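PDB 3V3T: cell division GTPase FtsZ, diverged from Clostridium botulinum C, which belongs to the tubulin/FtsZ family of cytoskeletal GTPase-like proteins, resembling TubZ in its C-terminal domain. Local coordinates for residues S87-A99 with N120-A132. The protein carries 1 engineered substitution. Residues are numbered along the deposited sequence; the frame is centred on the assembly and turned at random.
Sequences SSCDIVIFVATMA and NKHFGFVGVLPKA
H122 N donates to D90 O (2.9 Å) and opens a ladder of eight backbone hydrogen bonds that zips strands 91-97 and 122-129 together in parallel. Donors alternate from one strand to the other, through V92, G124, F94, V126, A96 and V128, until M98 N reaches V128 O at 3.1 Å. A water extends this far end, accepting from A99 N and donating to V128 O (2.6 Å), so that one carbonyl serves two donors. At the near end K121 reaches back to the loop before strand 91-97: its chain runs extended to CE and bends at the last torsion (chi4 -63°), bringing NZ to S87 O at 3.1 Å and to C89 O, which it meets from above the carbonyl plane.

The face bearing V92, F94 and A96 also carries the phenylalanines F123 and F125. F123 lies alongside V92, its CE1 3.6 Å from V92 CB, and its CD1 meets CE2 of F94 near the plane of the F94 ring. F125 presents its rim to A96 CB and M98 CG, a placement set by a chi1 of 173° that carries the ring to the side of its own carbonyl carbon, while M98 SD makes a Met-aromatic contact at the ring edge, 5.4 Å from the centroid. Helix 101-117 packs on F94, A96 and F123, and helix 136-152 on M98 and F125. On the reverse face V126 lies beside V95, with CB against V95 CG1, and slants across to I93, CG2 to CG2 at 3.7 Å.

Strand 7-11 flanks strand 91-97 on its other edge, placing the pair within the central sheet. Strand 91-97, helix 101-117 and strand 122-129 thus form a beta-alpha-beta crossover of the Rossmann-like GTPase domain of tubulin/FtsZ proteins.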
loop_
_atom_site.group_PDB
_atom_site.type_symbol
_atom_site.label_atom_id
_atom_site.label_comp_id
_atom_site.label_asym_id
_atom_site.label_seq_id
_atom_site.Cartn_x
_atom_site.Cartn_y
_atom_site.Cartn_z
ATOM N N SER A 87 16.298 -8.735 9.522
ATOM C CA SER A 87 15.707 -9.162 10.786
ATOM C C SER A 87 15.561 -7.990 11.754
ATOM O O SER A 87 14.762 -8.040 12.692
ATOM C CB SER A 87 16.556 -10.263 11.437
ATOM O OG SER A 87 17.696 -9.724 12.082
ATOM N N SER A 88 16.349 -6.942 11.534
ATOM C CA SER A 88 16.249 -5.726 12.335
ATOM C C SER A 88 15.038 -4.846 11.950
ATOM O O SER A 88 14.759 -3.839 12.610
ATOM C CB SER A 88 17.546 -4.922 12.224
ATOM O OG SER A 88 17.890 -4.709 10.863
ATOM N N CYS A 89 14.325 -5.227 10.890
ATOM C CA CYS A 89 13.170 -4.456 10.428
ATOM C C CYS A 89 11.887 -4.892 11.130
ATOM O O CYS A 89 11.536 -6.078 11.129
ATOM C CB CYS A 89 12.993 -4.568 8.904
ATOM S SG CYS A 89 14.340 -3.838 7.920
ATOM N N ASP A 90 11.188 -3.927 11.721
ATOM C CA ASP A 90 9.990 -4.215 12.499
ATOM C C ASP A 90 8.721 -4.162 11.657
ATOM O O ASP A 90 7.662 -4.626 12.089
ATOM C CB ASP A 90 9.874 -3.256 13.685
ATOM C CG ASP A 90 10.889 -3.551 14.767
ATOM O OD1 ASP A 90 10.843 -4.665 15.337
ATOM O OD2 ASP A 90 11.727 -2.669 15.052
ATOM N N ILE A 91 8.838 -3.597 10.458
ATOM C CA ILE A 91 7.713 -3.460 9.554
ATOM C C ILE A 91 8.029 -4.142 8.234
ATOM O O ILE A 91 9.048 -3.845 7.605
ATOM C CB ILE A 91 7.383 -1.973 9.273
ATOM C CG1 ILE A 91 6.965 -1.248 10.555
ATOM C CG2 ILE A 91 6.269 -1.865 8.263
ATOM C CD1 ILE A 91 8.105 -0.636 11.318
ATOM N N VAL A 92 7.156 -5.056 7.822
ATOM C CA VAL A 92 7.326 -5.794 6.588
ATOM C C VAL A 92 6.104 -5.513 5.701
ATOM O O VAL A 92 4.956 -5.735 6.101
ATOM C CB VAL A 92 7.458 -7.313 6.864
ATOM C CG1 VAL A 92 7.709 -8.072 5.596
ATOM C CG2 VAL A 92 8.584 -7.582 7.849
ATOM N N ILE A 93 6.343 -4.992 4.508
ATOM C CA ILE A 93 5.236 -4.606 3.652
ATOM C C ILE A 93 5.318 -5.323 2.329
ATOM O O ILE A 93 6.246 -5.115 1.548
ATOM C CB ILE A 93 5.177 -3.072 3.452
ATOM C CG1 ILE A 93 5.142 -2.357 4.816
ATOM C CG2 ILE A 93 3.941 -2.677 2.605
ATOM C CD1 ILE A 93 5.266 -0.792 4.713
ATOM N N PHE A 94 4.358 -6.207 2.096
ATOM C CA PHE A 94 4.297 -6.923 0.840
ATOM C C PHE A 94 3.583 -6.014 -0.150
ATOM O O PHE A 94 2.703 -5.230 0.218
ATOM C CB PHE A 94 3.521 -8.233 1.011
ATOM C CG PHE A 94 4.203 -9.218 1.896
ATOM C CD1 PHE A 94 5.067 -10.161 1.360
ATOM C CD2 PHE A 94 4.006 -9.190 3.271
ATOM C CE1 PHE A 94 5.723 -11.066 2.183
ATOM C CE2 PHE A 94 4.640 -10.095 4.094
ATOM C CZ PHE A 94 5.512 -11.033 3.545
ATOM N N VAL A 95 3.963 -6.128 -1.409
ATOM C CA VAL A 95 3.423 -5.269 -2.442
ATOM C C VAL A 95 3.102 -6.104 -3.663
ATOM O O VAL A 95 3.957 -6.844 -4.155
ATOM C CB VAL A 95 4.448 -4.206 -2.829
ATOM C CG1 VAL A 95 3.825 -3.214 -3.773
ATOM C CG2 VAL A 95 4.979 -3.492 -1.573
ATOM N N ALA A 96 1.874 -6.014 -4.153
ATOM C CA ALA A 96 1.511 -6.802 -5.322
ATOM C C ALA A 96 0.475 -6.127 -6.204
ATOM O O ALA A 96 -0.435 -5.449 -5.717
ATOM C CB ALA A 96 0.994 -8.170 -4.882
ATOM N N THR A 97 0.604 -6.350 -7.503
ATOM C CA THR A 97 -0.461 -6.067 -8.448
ATOM C C THR A 97 -1.423 -7.244 -8.349
ATOM O O THR A 97 -1.062 -8.383 -8.652
ATOM C CB THR A 97 0.097 -5.923 -9.884
ATOM O OG1 THR A 97 0.909 -4.747 -9.942
ATOM C CG2 THR A 97 -1.020 -5.765 -10.887
ATOM N N MET A 98 -2.644 -6.964 -7.911
ATOM C CA MET A 98 -3.575 -8.016 -7.546
ATOM C C MET A 98 -4.081 -8.806 -8.731
ATOM O O MET A 98 -4.576 -9.922 -8.566
ATOM C CB MET A 98 -4.716 -7.436 -6.720
ATOM C CG MET A 98 -4.198 -6.806 -5.439
ATOM S SD MET A 98 -5.417 -5.889 -4.480
ATOM C CE MET A 98 -6.549 -7.175 -3.962
ATOM N N ALA A 99 -3.948 -8.236 -9.925
ATOM C CA ALA A 99 -4.335 -8.947 -11.133
ATOM C C ALA A 99 -3.228 -9.890 -11.623
ATOM O O ALA A 99 -3.459 -10.713 -12.515
ATOM C CB ALA A 99 -4.720 -7.973 -12.221
ATOM N N ASN A 120 5.369 -10.633 16.532
ATOM C CA ASN A 120 5.830 -9.348 17.058
ATOM C C ASN A 120 6.203 -8.297 16.003
ATOM O O ASN A 120 6.366 -7.113 16.330
ATOM C CB ASN A 120 6.988 -9.555 18.035
ATOM C CG ASN A 120 6.528 -10.140 19.359
ATOM O OD1 ASN A 120 5.478 -9.756 19.882
ATOM N ND2 ASN A 120 7.301 -11.080 19.900
ATOM N N LYS A 121 6.336 -8.719 14.748
ATOM C CA LYS A 121 6.528 -7.754 13.668
ATOM C C LYS A 121 5.189 -7.227 13.165
ATOM O O LYS A 121 4.157 -7.884 13.317
ATOM C CB LYS A 121 7.328 -8.364 12.504
ATOM C CG LYS A 121 8.748 -8.782 12.881
ATOM C CD LYS A 121 9.562 -9.178 11.652
ATOM C CE LYS A 121 10.918 -9.782 12.032
ATOM N NZ LYS A 121 11.812 -8.827 12.760
ATOM N N HIS A 122 5.208 -6.031 12.585
ATOM C CA HIS A 122 4.023 -5.486 11.942
ATOM C C HIS A 122 4.054 -5.747 10.444
ATOM O O HIS A 122 5.093 -5.605 9.799
ATOM C CB HIS A 122 3.861 -3.985 12.179
ATOM C CG HIS A 122 2.671 -3.416 11.475
ATOM N ND1 HIS A 122 1.388 -3.552 11.959
ATOM C CD2 HIS A 122 2.559 -2.778 10.285
ATOM C CE1 HIS A 122 0.541 -2.994 11.113
ATOM N NE2 HIS A 122 1.224 -2.518 10.090
ATOM N N PHE A 123 2.910 -6.159 9.902
ATOM C CA PHE A 123 2.812 -6.471 8.480
ATOM C C PHE A 123 1.828 -5.581 7.763
ATOM O O PHE A 123 0.767 -5.243 8.291
ATOM C CB PHE A 123 2.463 -7.942 8.240
ATOM C CG PHE A 123 3.548 -8.882 8.658
ATOM C CD1 PHE A 123 4.564 -9.214 7.786
ATOM C CD2 PHE A 123 3.574 -9.402 9.933
ATOM C CE1 PHE A 123 5.574 -10.063 8.178
ATOM C CE2 PHE A 123 4.581 -10.252 10.326
ATOM C CZ PHE A 123 5.582 -10.582 9.442
ATOM N N GLY A 124 2.195 -5.208 6.545
ATOM C CA GLY A 124 1.323 -4.418 5.711
ATOM C C GLY A 124 1.281 -4.965 4.301
ATOM O O GLY A 124 2.074 -5.825 3.906
ATOM N N PHE A 125 0.335 -4.444 3.538
ATOM C CA PHE A 125 0.087 -4.908 2.192
ATOM C C PHE A 125 -0.270 -3.716 1.323
ATOM O O PHE A 125 -1.202 -2.964 1.639
ATOM C CB PHE A 125 -1.081 -5.889 2.185
ATOM C CG PHE A 125 -1.512 -6.306 0.794
ATOM C CD1 PHE A 125 -0.637 -6.989 -0.038
ATOM C CD2 PHE A 125 -2.793 -6.034 0.336
ATOM C CE1 PHE A 125 -1.013 -7.377 -1.310
ATOM C CE2 PHE A 125 -3.190 -6.420 -0.931
ATOM C CZ PHE A 125 -2.302 -7.092 -1.763
ATOM N N VAL A 126 0.491 -3.528 0.246
ATOM C CA VAL A 126 0.121 -2.571 -0.782
ATOM C C VAL A 126 -0.402 -3.376 -1.961
ATOM O O VAL A 126 0.349 -4.105 -2.592
ATOM C CB VAL A 126 1.326 -1.751 -1.236
ATOM C CG1 VAL A 126 0.919 -0.738 -2.312
ATOM C CG2 VAL A 126 1.963 -1.056 -0.052
ATOM N N GLY A 127 -1.695 -3.265 -2.249
ATOM C CA GLY A 127 -2.254 -3.917 -3.420
ATOM C C GLY A 127 -2.835 -2.948 -4.449
ATOM O O GLY A 127 -3.486 -1.953 -4.098
ATOM N N VAL A 128 -2.614 -3.249 -5.726
ATOM C CA VAL A 128 -3.195 -2.471 -6.802
ATOM C C VAL A 128 -4.361 -3.208 -7.454
ATOM O O VAL A 128 -4.196 -4.312 -7.965
ATOM C CB VAL A 128 -2.148 -2.133 -7.887
ATOM C CG1 VAL A 128 -2.745 -1.156 -8.902
ATOM C CG2 VAL A 128 -0.895 -1.530 -7.256
ATOM N N LEU A 129 -5.540 -2.593 -7.424
ATOM C CA LEU A 129 -6.700 -3.124 -8.132
ATOM C C LEU A 129 -6.592 -2.805 -9.624
ATOM O O LEU A 129 -6.065 -1.765 -10.003
ATOM C CB LEU A 129 -7.985 -2.515 -7.574
ATOM C CG LEU A 129 -8.303 -2.730 -6.096
ATOM C CD1 LEU A 129 -9.443 -1.797 -5.672
ATOM C CD2 LEU A 129 -8.684 -4.178 -5.841
ATOM N N PRO A 130 -7.089 -3.705 -10.480
ATOM C CA PRO A 130 -6.991 -3.537 -11.933
ATOM C C PRO A 130 -8.011 -2.535 -12.479
ATOM O O PRO A 130 -9.056 -2.353 -11.864
ATOM C CB PRO A 130 -7.319 -4.941 -12.457
ATOM C CG PRO A 130 -8.243 -5.512 -11.415
ATOM C CD PRO A 130 -7.777 -4.954 -10.097
ATOM N N LYS A 131 -7.711 -1.903 -13.616
ATOM C CA LYS A 131 -8.674 -1.044 -14.304
ATOM C C LYS A 131 -9.916 -1.843 -14.689
ATOM O O LYS A 131 -9.829 -3.052 -14.969
ATOM C CB LYS A 131 -8.095 -0.509 -15.614
ATOM C CG LYS A 131 -6.937 0.446 -15.537
ATOM C CD LYS A 131 -6.474 0.760 -16.967
ATOM C CE LYS A 131 -5.345 1.778 -17.000
ATOM N NZ LYS A 131 -5.808 3.093 -16.455
ATOM N N ALA A 132 -11.054 -1.154 -14.754
ATOM C CA ALA A 132 -12.306 -1.723 -15.273
ATOM C C ALA A 132 -12.202 -2.338 -16.669
ATOM O O ALA A 132 -12.983 -3.227 -17.022
ATOM C CB ALA A 132 -13.419 -0.666 -15.264
HETATM O O HOH W 1 -4.164 -5.222 -10.388
#